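Local coordinates for protein HAT1-interacting factor 1 (Saccharomyces cerevisiae, PDB 4NQ0) that acts as a histone H3 and H4 chaperone within the nuclear histone acetyltransferase B complex and takes part in chromatin assembly and telomere silencing, at residues Gln47-Leu52 / Ser192-Tyr197; Ser187-Ser192 / Leu210-Met215; Ala171-Ala176 / Tyr265-Lys270. One frame throughout, in Å; residues are numbered along the deposited sequence.

Overall arrangement
The three contacts tie loop segments between helices 61-77 and 202-218 to different helices of an all-helical chain. Contact 2 is the buried one, pinning residues 187-192 to helix 202-218 by a hydrogen bond from Arg190 N to Gln212 OE1 and by packing of Met215 SD on Leu189. Contact 1, partly buried, shares Ser192 and meets helix 38-51 through an aromatic face and a carboxylate. Their centres lie about 12 Å apart, and the Tyr197 hydroxyl probably hydrogen-bonds to Arg190 NE and Gln212 NE2. Contact 3, centred about 35 Å from the centre of contact 1, is a surface contact beside helix 252-266, where a lysine meets backbone carbonyl oxygen and an alanine packs on a tyrosine ring.

Contact 1 of 3, residues Gln47-Leu52 / Ser192-Tyr197; sequences QTLDSL and SGFHIY
Leu49 lies over the face of the Phe194 ring while Asp50 meets the same residue at its rim. The CB of Leu49 sits 3.6 Å from the ring centroid and only 10° off the normal, which meets the definition of a CH-pi contact. Further along the branch, Leu49 CD1 reaches Phe194 CE1 at 3.6 Å, so one leucine spans from the centre of the ring to its border. Asp50 OD1 lies near the ring plane, 3.3 Å from Phe194 CD2, and accepts the backbone N-H of Phe194 on the syn side of the carboxylate (OD1 to N 3.0 Å, 162° at the hydrogen). Phe194 CG is anti to its own carbonyl carbon (chi1 -71°) and stands beside the backbone N, which explains why a single oxygen can meet both N-H and ring. The other oxygen, Asp50 OD2, takes a hydrogen bond from Gln46 NE2 and another from a water at 2.7 Å; that water also accepts from His195 N at 3.0 Å. Behind Leu49, helix 61-77 packs with Leu63, Phe64 and Phe67. The contact thus joins helix 38-51 to the 3-10 segment 194-197 of the predicted first TPR repeat. With the Phe194 N-H on OD1 and Gln46 and a water on OD2, the Asp50 carboxylate would probably be favoured in its ionised form.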
ATOM      1  N   GLN A  47     -21.072   7.613  -2.531  1.00 31.95           N
ATOM      2  CA  GLN A  47     -22.309   7.863  -3.272  1.00 32.19           C
ATOM      3  C   GLN A  47     -22.159   7.498  -4.745  1.00 31.48           C
ATOM      4  O   GLN A  47     -23.088   6.995  -5.355  1.00 31.50           O
ATOM      5  CB  GLN A  47     -22.734   9.320  -3.133  1.00 33.11           C
ATOM      6  CG  GLN A  47     -23.098   9.709  -1.704  1.00 35.49           C
ATOM      7  CD  GLN A  47     -23.164  11.198  -1.527  1.00 39.67           C
ATOM      8  OE1 GLN A  47     -23.318  11.941  -2.496  1.00 43.03           O
ATOM      9  NE2 GLN A  47     -23.036  11.655  -0.291  1.00 41.89           N
ATOM     10  N   THR A  48     -20.990   7.748  -5.321  1.00 31.09           N
ATOM     11  CA  THR A  48     -20.746   7.329  -6.700  1.00 30.70           C
ATOM     12  C   THR A  48     -20.809   5.802  -6.773  1.00 30.14           C
ATOM     13  O   THR A  48     -21.480   5.262  -7.650  1.00 29.49           O
ATOM     14  CB  THR A  48     -19.397   7.864  -7.247  1.00 30.97           C
ATOM     15  OG1 THR A  48     -19.354   9.290  -7.099  1.00 31.96           O
ATOM     16  CG2 THR A  48     -19.225   7.506  -8.722  1.00 30.03           C
ATOM     17  N   LEU A  49     -20.155   5.114  -5.829  1.00 29.60           N
ATOM     18  CA  LEU A  49     -20.134   3.651  -5.844  1.00 29.50           C
ATOM     19  C   LEU A  49     -21.556   3.068  -5.668  1.00 30.29           C
ATOM     20  O   LEU A  49     -21.896   2.109  -6.341  1.00 29.14           O
ATOM     21  CB  LEU A  49     -19.146   3.064  -4.810  1.00 29.02           C
ATOM     22  CG  LEU A  49     -17.648   3.113  -5.176  1.00 28.51           C
ATOM     23  CD1 LEU A  49     -16.742   2.822  -3.997  1.00 27.18           C
ATOM     24  CD2 LEU A  49     -17.307   2.180  -6.336  1.00 26.95           C
ATOM     25  N   ASP A  50     -22.371   3.661  -4.791  1.00 30.94           N
ATOM     26  CA  ASP A  50     -23.718   3.146  -4.513  1.00 31.95           C
ATOM     27  C   ASP A  50     -24.632   3.275  -5.724  1.00 32.83           C
ATOM     28  O   ASP A  50     -25.559   2.499  -5.875  1.00 33.01           O
ATOM     29  CB  ASP A  50     -24.383   3.874  -3.332  1.00 32.41           C
ATOM     30  CG  ASP A  50     -24.001   3.298  -1.967  1.00 33.15           C
ATOM     31  OD1 ASP A  50     -23.703   2.090  -1.853  1.00 35.22           O
ATOM     32  OD2 ASP A  50     -24.026   4.061  -0.987  1.00 34.82           O
ATOM     33  N   SER A  51     -24.379   4.259  -6.580  1.00 33.85           N
ATOM     34  CA  SER A  51     -25.261   4.518  -7.707  1.00 35.04           C
ATOM     35  C   SER A  51     -24.784   3.920  -9.027  1.00 36.06           C
ATOM     36  O   SER A  51     -25.462   4.084 -10.034  1.00 36.21           O
ATOM     37  CB  SER A  51     -25.514   6.025  -7.860  1.00 35.30           C
ATOM     38  OG  SER A  51     -26.567   6.431  -7.002  1.00 35.07           O
ATOM     39  N   LEU A  52     -23.640   3.237  -9.044  1.00 36.78           N
ATOM     40  CA  LEU A  52     -23.212   2.557 -10.274  1.00 38.01           C
ATOM     41  C   LEU A  52     -24.121   1.353 -10.508  1.00 39.38           C
ATOM     42  O   LEU A  52     -24.494   0.671  -9.553  1.00 39.02           O
ATOM     43  CB  LEU A  52     -21.775   2.058 -10.175  1.00 37.59           C
ATOM     44  CG  LEU A  52     -20.659   3.090 -10.145  1.00 37.37           C
ATOM     45  CD1 LEU A  52     -19.374   2.422  -9.680  1.00 36.53           C
ATOM     46  CD2 LEU A  52     -20.478   3.744 -11.510  1.00 37.75           C
ATOM     47  N   SER A 192     -23.054  -2.787  -3.377  1.00 35.13           N
ATOM     48  CA  SER A 192     -23.890  -1.782  -2.729  1.00 35.33           C
ATOM     49  C   SER A 192     -23.658  -1.726  -1.228  1.00 35.22           C
ATOM     50  O   SER A 192     -22.909  -2.531  -0.668  1.00 35.48           O
ATOM     51  CB  SER A 192     -25.378  -2.042  -3.046  1.00 36.34           C
ATOM     52  OG  SER A 192     -25.807  -3.302  -2.559  1.00 37.52           O
ATOM     53  N   GLY A 193     -24.286  -0.750  -0.583  1.00 35.11           N
ATOM     54  CA  GLY A 193     -24.139  -0.552   0.858  1.00 35.01           C
ATOM     55  C   GLY A 193     -22.801   0.027   1.289  1.00 34.31           C
ATOM     56  O   GLY A 193     -22.330  -0.254   2.391  1.00 33.63           O
ATOM     57  N   PHE A 194     -22.208   0.871   0.446  1.00 33.67           N
ATOM     58  CA  PHE A 194     -20.903   1.491   0.746  1.00 33.46           C
ATOM     59  C   PHE A 194     -20.897   2.465   1.921  1.00 34.40           C
ATOM     60  O   PHE A 194     -19.830   2.873   2.363  1.00 33.66           O
ATOM     61  CB  PHE A 194     -20.321   2.180  -0.493  1.00 32.81           C
ATOM     62  CG  PHE A 194     -19.855   1.219  -1.546  1.00 32.00           C
ATOM     63  CD1 PHE A 194     -18.545   0.767  -1.557  1.00 31.11           C
ATOM     64  CD2 PHE A 194     -20.732   0.745  -2.507  1.00 32.74           C
ATOM     65  CE1 PHE A 194     -18.113  -0.118  -2.509  1.00 31.16           C
ATOM     66  CE2 PHE A 194     -20.299  -0.148  -3.483  1.00 32.45           C
ATOM     67  CZ  PHE A 194     -18.987  -0.578  -3.478  1.00 31.94           C
ATOM     68  N   HIS A 195     -22.079   2.830   2.423  1.00 35.56           N
ATOM     69  CA  HIS A 195     -22.184   3.614   3.645  1.00 37.28           C
ATOM     70  C   HIS A 195     -21.603   2.863   4.852  1.00 37.58           C
ATOM     71  O   HIS A 195     -21.291   3.473   5.867  1.00 37.89           O
ATOM     72  CB  HIS A 195     -23.649   4.001   3.925  1.00 38.36           C
ATOM     73  CG  HIS A 195     -24.452   2.921   4.598  1.00 41.47           C
ATOM     74  ND1 HIS A 195     -25.235   2.021   3.903  1.00 44.75           N
ATOM     75  CD2 HIS A 195     -24.584   2.600   5.909  1.00 44.12           C
ATOM     76  CE1 HIS A 195     -25.817   1.193   4.758  1.00 46.36           C
ATOM     77  NE2 HIS A 195     -25.433   1.518   5.981  1.00 46.49           N
ATOM     78  N   ILE A 196     -21.488   1.540   4.741  1.00 38.04           N
ATOM     79  CA  ILE A 196     -20.926   0.694   5.804  1.00 38.65           C
ATOM     80  C   ILE A 196     -19.506   1.113   6.201  1.00 38.26           C
ATOM     81  O   ILE A 196     -19.104   0.920   7.348  1.00 38.75           O
ATOM     82  CB  ILE A 196     -20.929  -0.814   5.388  1.00 38.54           C
ATOM     83  CG1 ILE A 196     -20.667  -1.718   6.599  1.00 40.01           C
ATOM     84  CG2 ILE A 196     -19.900  -1.084   4.299  1.00 38.10           C
ATOM     85  N   TYR A 197     -18.767   1.714   5.268  1.00 37.55           N
ATOM     86  CA  TYR A 197     -17.369   2.098   5.508  1.00 37.28           C
ATOM     87  C   TYR A 197     -17.196   3.392   6.312  1.00 38.44           C
ATOM     88  O   TYR A 197     -16.067   3.784   6.626  1.00 38.10           O
ATOM     89  CB  TYR A 197     -16.603   2.163   4.182  1.00 36.50           C
ATOM     90  CG  TYR A 197     -16.566   0.827   3.459  1.00 34.63           C
ATOM     91  CD1 TYR A 197     -15.961  -0.278   4.040  1.00 34.25           C
ATOM     92  CD2 TYR A 197     -17.135   0.670   2.207  1.00 34.25           C
ATOM     93  CE1 TYR A 197     -15.940  -1.509   3.406  1.00 34.03           C
ATOM     94  CE2 TYR A 197     -17.110  -0.555   1.554  1.00 33.69           C
ATOM     95  CZ  TYR A 197     -16.505  -1.636   2.153  1.00 33.61           C
ATOM     96  OH  TYR A 197     -16.469  -2.855   1.530  1.00 33.55           O
TER
HETATM   97  O   HOH W   1     -24.848   2.863   1.247  1.00 35.98           O

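Contact 2 of 3, residues Ser187-Ser192 / Leu210-Met215; sequences SQLRKS and LAQALM
The carboxamide of Gln212 and the backbone of Arg190 meet through Gln212 OE1, which accepts from Arg190 N at 2.9 Å, the donor lying 34° off the carbonyl plane. The other flat group, the Arg190 guanidinium, has Ser192 O in its plane at the edge, where NH1 donates across 3.0 Å. The bend at chi3 (-69°) sets Arg190 NE aside from the extended part of the chain, and this NE hydrogen-bonds to Tyr197 OH. Gln212 NE2 is held as well, by Tyr197 OH and by Asp208 O. Both segments belong to the predicted first TPR repeat, and this carboxamide fastens the extended loop residues ahead of helix 202-218 back onto the helix. With an alanine at Gln212, the Arg190 N-H would probably be left without its mate and Tyr197 OH would lose one of its partners. Three residues on, nearly a turn along the helix, Met215 SD lies 3.6 Å from Leu189 CB, the two side chains crossing obliquely. Met215 bends at chi3 (-56°), turning CE toward the backbone of Gln188, 3.8 Å from its C. Leu189 CD1 reaches back to Gln212 CB at 4.0 Å, and Phe64 of helix 61-77 touches both Leu189 and Gln212.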
ATOM      1  N   SER A 187     -15.511 -11.381  -8.354  1.00 41.58           N
ATOM      2  CA  SER A 187     -16.829 -11.801  -7.865  1.00 41.43           C
ATOM      3  C   SER A 187     -17.111 -11.366  -6.422  1.00 40.09           C
ATOM      4  O   SER A 187     -18.267 -11.301  -6.020  1.00 40.17           O
ATOM      5  CB  SER A 187     -16.992 -13.323  -7.985  1.00 42.38           C
ATOM      6  OG  SER A 187     -16.154 -14.011  -7.070  1.00 43.39           O
ATOM      7  N   GLN A 188     -16.065 -11.064  -5.652  1.00 38.69           N
ATOM      8  CA  GLN A 188     -16.230 -10.692  -4.246  1.00 37.51           C
ATOM      9  C   GLN A 188     -16.280  -9.169  -4.016  1.00 35.86           C
ATOM     10  O   GLN A 188     -16.273  -8.706  -2.875  1.00 35.03           O
ATOM     11  CB  GLN A 188     -15.148 -11.373  -3.403  1.00 37.81           C
ATOM     12  CG  GLN A 188     -15.433 -12.878  -3.210  1.00 39.82           C
ATOM     13  CD  GLN A 188     -14.257 -13.662  -2.670  1.00 41.80           C
ATOM     14  OE1 GLN A 188     -13.354 -13.115  -2.028  1.00 43.79           O
ATOM     15  NE2 GLN A 188     -14.260 -14.957  -2.930  1.00 43.18           N
ATOM     16  N   LEU A 189     -16.372  -8.412  -5.111  1.00 35.01           N
ATOM     17  CA  LEU A 189     -16.461  -6.951  -5.097  1.00 33.90           C
ATOM     18  C   LEU A 189     -17.788  -6.496  -4.507  1.00 33.73           C
ATOM     19  O   LEU A 189     -18.835  -7.028  -4.870  1.00 33.89           O
ATOM     20  CB  LEU A 189     -16.367  -6.440  -6.543  1.00 34.20           C
ATOM     21  CG  LEU A 189     -16.202  -4.939  -6.829  1.00 33.59           C
ATOM     22  CD1 LEU A 189     -14.902  -4.403  -6.261  1.00 32.47           C
ATOM     23  CD2 LEU A 189     -16.261  -4.697  -8.330  1.00 35.09           C
ATOM     24  N   ARG A 190     -17.755  -5.527  -3.597  1.00 33.27           N
ATOM     25  CA  ARG A 190     -18.996  -4.949  -3.063  1.00 33.47           C
ATOM     26  C   ARG A 190     -19.719  -4.204  -4.169  1.00 33.77           C
ATOM     27  O   ARG A 190     -19.098  -3.474  -4.936  1.00 32.90           O
ATOM     28  CB  ARG A 190     -18.726  -3.997  -1.905  1.00 33.14           C
ATOM     29  CG  ARG A 190     -19.994  -3.355  -1.350  1.00 33.62           C
ATOM     30  CD  ARG A 190     -19.742  -2.613  -0.047  1.00 33.14           C
ATOM     31  NE  ARG A 190     -19.426  -3.542   1.031  1.00 34.23           N
ATOM     32  CZ  ARG A 190     -20.316  -4.312   1.665  1.00 35.55           C
ATOM     33  NH1 ARG A 190     -21.619  -4.269   1.365  1.00 35.47           N
ATOM     34  NH2 ARG A 190     -19.898  -5.134   2.614  1.00 34.53           N
ATOM     35  N   LYS A 191     -21.028  -4.427  -4.265  1.00 34.65           N
ATOM     36  CA  LYS A 191     -21.862  -3.786  -5.277  1.00 35.24           C
ATOM     37  C   LYS A 191     -22.760  -2.704  -4.675  1.00 35.20           C
ATOM     38  O   LYS A 191     -23.174  -1.796  -5.388  1.00 35.29           O
ATOM     39  CB  LYS A 191     -22.715  -4.821  -6.017  1.00 36.13           C
ATOM     40  CG  LYS A 191     -21.919  -5.889  -6.761  1.00 37.56           C
ATOM     41  CD  LYS A 191     -21.157  -5.325  -7.954  1.00 40.16           C
ATOM     42  CE  LYS A 191     -20.535  -6.454  -8.808  1.00 42.60           C
ATOM     43  NZ  LYS A 191     -20.036  -6.018 -10.166  1.00 44.63           N
ATOM     44  N   SER A 192     -23.054  -2.787  -3.377  1.00 35.13           N
ATOM     45  CA  SER A 192     -23.890  -1.782  -2.729  1.00 35.33           C
ATOM     46  C   SER A 192     -23.658  -1.726  -1.228  1.00 35.22           C
ATOM     47  O   SER A 192     -22.909  -2.531  -0.668  1.00 35.48           O
ATOM     48  CB  SER A 192     -25.378  -2.042  -3.046  1.00 36.34           C
ATOM     49  OG  SER A 192     -25.807  -3.302  -2.559  1.00 37.52           O
ATOM     50  N   LEU A 210      -9.215  -1.133   0.156  1.00 26.26           N
ATOM     51  CA  LEU A 210      -7.976  -1.392  -0.582  1.00 26.18           C
ATOM     52  C   LEU A 210      -7.902  -2.832  -1.105  1.00 26.75           C
ATOM     53  O   LEU A 210      -7.396  -3.057  -2.218  1.00 26.26           O
ATOM     54  CB  LEU A 210      -6.751  -1.041   0.261  1.00 26.10           C
ATOM     55  CG  LEU A 210      -6.556   0.445   0.523  1.00 26.56           C
ATOM     56  CD1 LEU A 210      -5.559   0.690   1.659  1.00 28.53           C
ATOM     57  CD2 LEU A 210      -6.106   1.162  -0.758  1.00 28.70           C
ATOM     58  N   ALA A 211      -8.426  -3.805  -0.340  1.00 26.89           N
ATOM     59  CA  ALA A 211      -8.483  -5.192  -0.831  1.00 27.34           C
ATOM     60  C   ALA A 211      -9.216  -5.220  -2.164  1.00 27.40           C
ATOM     61  O   ALA A 211      -8.814  -5.913  -3.098  1.00 27.52           O
ATOM     62  CB  ALA A 211      -9.162  -6.143   0.188  1.00 27.31           C
ATOM     63  N   GLN A 212     -10.276  -4.427  -2.261  1.00 27.44           N
ATOM     64  CA  GLN A 212     -11.025  -4.318  -3.504  1.00 27.19           C
ATOM     65  C   GLN A 212     -10.287  -3.533  -4.591  1.00 27.26           C
ATOM     66  O   GLN A 212     -10.432  -3.836  -5.770  1.00 27.22           O
ATOM     67  CB  GLN A 212     -12.408  -3.725  -3.228  1.00 27.42           C
ATOM     68  CG  GLN A 212     -13.260  -4.636  -2.324  1.00 27.67           C
ATOM     69  CD  GLN A 212     -14.523  -3.972  -1.857  1.00 27.57           C
ATOM     70  OE1 GLN A 212     -15.516  -3.953  -2.578  1.00 27.40           O
ATOM     71  NE2 GLN A 212     -14.506  -3.430  -0.634  1.00 27.01           N
ATOM     72  N   ALA A 213      -9.506  -2.525  -4.217  1.00 27.22           N
ATOM     73  CA  ALA A 213      -8.615  -1.878  -5.200  1.00 27.77           C
ATOM     74  C   ALA A 213      -7.662  -2.895  -5.838  1.00 28.33           C
ATOM     75  O   ALA A 213      -7.477  -2.901  -7.068  1.00 28.19           O
ATOM     76  CB  ALA A 213      -7.834  -0.742  -4.570  1.00 27.04           C
ATOM     77  N   LEU A 214      -7.082  -3.755  -5.001  1.00 28.68           N
ATOM     78  CA  LEU A 214      -6.165  -4.797  -5.454  1.00 29.94           C
ATOM     79  C   LEU A 214      -6.868  -5.725  -6.411  1.00 30.56           C
ATOM     80  O   LEU A 214      -6.343  -6.068  -7.458  1.00 30.77           O
ATOM     81  CB  LEU A 214      -5.664  -5.650  -4.285  1.00 30.12           C
ATOM     82  CG  LEU A 214      -4.537  -5.138  -3.408  1.00 31.89           C
ATOM     83  CD1 LEU A 214      -4.339  -6.124  -2.260  1.00 33.27           C
ATOM     84  CD2 LEU A 214      -3.243  -4.959  -4.208  1.00 32.91           C
ATOM     85  N   MET A 215      -8.046  -6.166  -5.996  1.00 31.03           N
ATOM     86  CA  MET A 215      -8.894  -7.033  -6.801  1.00 32.51           C
ATOM     87  C   MET A 215      -9.058  -6.455  -8.203  1.00 32.79           C
ATOM     88  O   MET A 215      -8.876  -7.159  -9.195  1.00 33.83           O
ATOM     89  CB  MET A 215     -10.242  -7.193  -6.083  1.00 32.66           C
ATOM     90  CG  MET A 215     -11.409  -7.760  -6.862  1.00 34.63           C
ATOM     91  SD  MET A 215     -12.949  -7.468  -5.935  1.00 39.08           S
ATOM     92  CE  MET A 215     -12.574  -8.230  -4.350  1.00 33.13           C
TER

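Contact 3 of 3, residues Ala171-Ala176 / Tyr265-Lys270; sequences ANFSPA and YYKTLK
Ala176 points its methyl group at the face of the Tyr265 ring: CB stands 4.1 Å above the ring plane, over the centre, a CH-pi contact 12° off the normal. Tyr265 OH at the far end of that ring is hydrogen-bonded to Asp180. Beside this pair, the Pro175 ring and the Lys267 chain cross at about a right angle, with the two CB atoms 4.1 Å apart. Lys267 is extended beyond CG and carries NZ past the proline to Phe173 O, 2.8 Å away, approaching above the carbonyl plane (35° out of it). The same NZ lies near the plane of the Phe173 ring, whose stacking partner is His307. Thr268 turns CG2 to Ala176 O, at 3.3 Å, while its OG1 donates to Tyr265 O and is hydrogen-bonded to Arg232 NE; Thr268 N also donates to Tyr265 O. A type I turn from Tyr266 to Leu269, with Leu269 N bonded to Tyr266 O, carries the chain on from helix 252-266. Residues 171-176 lie in the region important for binding H3-H4 and H2A-H2B, 265-270 in the H2A-H2B region. Besides backbone hydrogen bonding of Ala176 with Gly264, the lysine end on a neutral carbonyl would probably make a polarised hydrogen bond, not a salt bridge.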
ATOM      1  N   ALA A 171      14.295 -12.523   4.521  1.00 34.51           N
ATOM      2  CA  ALA A 171      15.498 -12.985   3.827  1.00 36.26           C
ATOM      3  C   ALA A 171      15.279 -13.061   2.322  1.00 37.58           C
ATOM      4  O   ALA A 171      16.188 -13.436   1.598  1.00 38.67           O
ATOM      5  CB  ALA A 171      15.935 -14.345   4.364  1.00 36.69           C
ATOM      6  N   ASN A 172      14.078 -12.710   1.866  1.00 38.75           N
ATOM      7  CA  ASN A 172      13.741 -12.689   0.447  1.00 40.12           C
ATOM      8  C   ASN A 172      13.878 -11.282  -0.155  1.00 40.69           C
ATOM      9  O   ASN A 172      13.320 -10.316   0.374  1.00 40.66           O
ATOM     10  CB  ASN A 172      12.307 -13.196   0.241  1.00 40.34           C
ATOM     11  CG  ASN A 172      11.811 -12.969  -1.175  1.00 41.69           C
ATOM     12  OD1 ASN A 172      12.526 -13.225  -2.137  1.00 42.94           O
ATOM     13  ND2 ASN A 172      10.596 -12.463  -1.306  1.00 42.82           N
ATOM     14  N   PHE A 173      14.615 -11.178  -1.261  1.00 42.23           N
ATOM     15  CA  PHE A 173      14.758  -9.921  -2.010  1.00 42.79           C
ATOM     16  C   PHE A 173      14.382 -10.081  -3.478  1.00 44.29           C
ATOM     17  O   PHE A 173      14.718  -9.234  -4.308  1.00 44.73           O
ATOM     18  CB  PHE A 173      16.189  -9.398  -1.899  1.00 43.03           C
ATOM     19  CG  PHE A 173      16.680  -9.294  -0.487  1.00 41.82           C
ATOM     20  CD1 PHE A 173      16.215  -8.289   0.343  1.00 41.66           C
ATOM     21  CD2 PHE A 173      17.591 -10.206   0.013  1.00 42.11           C
ATOM     22  CE1 PHE A 173      16.655  -8.190   1.655  1.00 41.49           C
ATOM     23  CE2 PHE A 173      18.048 -10.110   1.324  1.00 42.43           C
ATOM     24  CZ  PHE A 173      17.576  -9.096   2.146  1.00 41.79           C
ATOM     25  N   SER A 174      13.662 -11.154  -3.792  1.00 45.72           N
ATOM     26  CA  SER A 174      13.217 -11.406  -5.152  1.00 47.26           C
ATOM     27  C   SER A 174      12.062 -10.488  -5.556  1.00 47.85           C
ATOM     28  O   SER A 174      11.361  -9.955  -4.701  1.00 46.89           O
ATOM     29  CB  SER A 174      12.770 -12.859  -5.312  1.00 47.76           C
ATOM     30  OG  SER A 174      13.845 -13.739  -5.066  1.00 48.35           O
ATOM     31  N   PRO A 175      11.876 -10.300  -6.873  1.00 49.53           N
ATOM     32  CA  PRO A 175      10.672  -9.684  -7.410  1.00 50.27           C
ATOM     33  C   PRO A 175       9.426 -10.549  -7.200  1.00 51.03           C
ATOM     34  O   PRO A 175       9.531 -11.768  -7.025  1.00 51.54           O
ATOM     35  CB  PRO A 175      10.975  -9.553  -8.908  1.00 50.98           C
ATOM     36  CG  PRO A 175      12.455  -9.535  -9.005  1.00 51.36           C
ATOM     37  CD  PRO A 175      12.932 -10.425  -7.899  1.00 50.63           C
ATOM     38  N   ALA A 176       8.263  -9.908  -7.228  1.00 51.63           N
ATOM     39  CA  ALA A 176       6.989 -10.600  -7.083  1.00 52.50           C
ATOM     40  C   ALA A 176       6.753 -11.477  -8.305  1.00 54.27           C
ATOM     41  O   ALA A 176       6.835 -11.003  -9.437  1.00 55.18           O
ATOM     42  CB  ALA A 176       5.856  -9.603  -6.929  1.00 51.66           C
ATOM     43  N   TYR A 265       6.660  -5.927  -5.833  1.00 30.55           N
ATOM     44  CA  TYR A 265       5.996  -5.415  -7.030  1.00 30.95           C
ATOM     45  C   TYR A 265       6.842  -4.356  -7.730  1.00 31.44           C
ATOM     46  O   TYR A 265       6.964  -4.365  -8.949  1.00 31.99           O
ATOM     47  CB  TYR A 265       4.594  -4.876  -6.707  1.00 30.33           C
ATOM     48  CG  TYR A 265       3.534  -5.952  -6.786  1.00 31.26           C
ATOM     49  CD1 TYR A 265       2.911  -6.254  -7.995  1.00 30.59           C
ATOM     50  CD2 TYR A 265       3.172  -6.686  -5.666  1.00 30.24           C
ATOM     51  CE1 TYR A 265       1.957  -7.240  -8.080  1.00 31.24           C
ATOM     52  CE2 TYR A 265       2.216  -7.681  -5.746  1.00 31.08           C
ATOM     53  CZ  TYR A 265       1.618  -7.953  -6.963  1.00 31.45           C
ATOM     54  OH  TYR A 265       0.662  -8.920  -7.053  1.00 32.11           O
ATOM     55  N   TYR A 266       7.440  -3.459  -6.959  1.00 31.82           N
ATOM     56  CA  TYR A 266       8.291  -2.425  -7.545  1.00 32.61           C
ATOM     57  C   TYR A 266       9.492  -3.045  -8.256  1.00 34.11           C
ATOM     58  O   TYR A 266       9.982  -2.511  -9.240  1.00 35.33           O
ATOM     59  CB  TYR A 266       8.767  -1.452  -6.470  1.00 31.94           C
ATOM     60  CG  TYR A 266       7.677  -0.624  -5.813  1.00 30.26           C
ATOM     61  CD1 TYR A 266       6.623  -0.104  -6.548  1.00 29.25           C
ATOM     62  CD2 TYR A 266       7.740  -0.315  -4.462  1.00 28.91           C
ATOM     63  CE1 TYR A 266       5.626   0.669  -5.943  1.00 29.13           C
ATOM     64  CE2 TYR A 266       6.761   0.458  -3.858  1.00 29.03           C
ATOM     65  CZ  TYR A 266       5.704   0.950  -4.614  1.00 28.39           C
ATOM     66  OH  TYR A 266       4.738   1.739  -4.035  1.00 29.03           O
ATOM     67  N   LYS A 267       9.957  -4.185  -7.760  1.00 35.00           N
ATOM     68  CA  LYS A 267      11.094  -4.884  -8.372  1.00 36.14           C
ATOM     69  C   LYS A 267      10.790  -5.596  -9.690  1.00 36.82           C
ATOM     70  O   LYS A 267      11.712  -6.030 -10.375  1.00 37.75           O
ATOM     71  CB  LYS A 267      11.701  -5.859  -7.374  1.00 36.18           C
ATOM     72  CG  LYS A 267      12.596  -5.167  -6.358  1.00 38.20           C
ATOM     73  CD  LYS A 267      12.980  -6.133  -5.252  1.00 40.74           C
ATOM     74  CE  LYS A 267      14.300  -5.763  -4.595  1.00 42.01           C
ATOM     75  NZ  LYS A 267      14.537  -6.605  -3.368  1.00 43.49           N
ATOM     76  N   THR A 268       9.520  -5.708 -10.061  1.00 36.84           N
ATOM     77  CA  THR A 268       9.161  -6.213 -11.391  1.00 38.11           C
ATOM     78  C   THR A 268       9.165  -5.089 -12.424  1.00 39.06           C
ATOM     79  O   THR A 268       8.978  -5.331 -13.617  1.00 39.48           O
ATOM     80  CB  THR A 268       7.761  -6.845 -11.408  1.00 37.61           C
ATOM     81  OG1 THR A 268       6.775  -5.819 -11.233  1.00 37.66           O
ATOM     82  CG2 THR A 268       7.624  -7.918 -10.307  1.00 37.48           C
ATOM     83  N   LEU A 269       9.331  -3.855 -11.954  1.00 39.48           N
ATOM     84  CA  LEU A 269       9.206  -2.677 -12.806  1.00 40.53           C
ATOM     85  C   LEU A 269      10.504  -2.423 -13.548  1.00 42.29           C
ATOM     86  O   LEU A 269      11.592  -2.627 -13.000  1.00 41.97           O
ATOM     87  CB  LEU A 269       8.851  -1.440 -11.970  1.00 39.72           C
ATOM     88  CG  LEU A 269       7.398  -0.976 -11.819  1.00 39.26           C
ATOM     89  CD1 LEU A 269       6.359  -2.043 -12.165  1.00 37.95           C
ATOM     90  CD2 LEU A 269       7.190  -0.455 -10.401  1.00 36.15           C
ATOM     91  N   LYS A 270      10.372  -1.965 -14.791  1.00 44.34           N
ATOM     92  CA  LYS A 270      11.504  -1.494 -15.575  1.00 46.47           C
ATOM     93  C   LYS A 270      12.248  -0.412 -14.803  1.00 46.92           C
ATOM     94  O   LYS A 270      11.630   0.565 -14.372  1.00 46.16           O
ATOM     95  CB  LYS A 270      11.060  -0.952 -16.942  1.00 47.55           C
ATOM     96  CG  LYS A 270      11.363  -1.902 -18.088  1.00 49.66           C
ATOM     97  CD  LYS A 270      10.326  -1.831 -19.209  1.00 50.92           C
ATOM     98  CE  LYS A 270      10.480  -3.014 -20.157  1.00 52.04           C
TER
HETATM   99  O   HOH W   2      11.399  -8.058  -3.058  1.00 41.86           O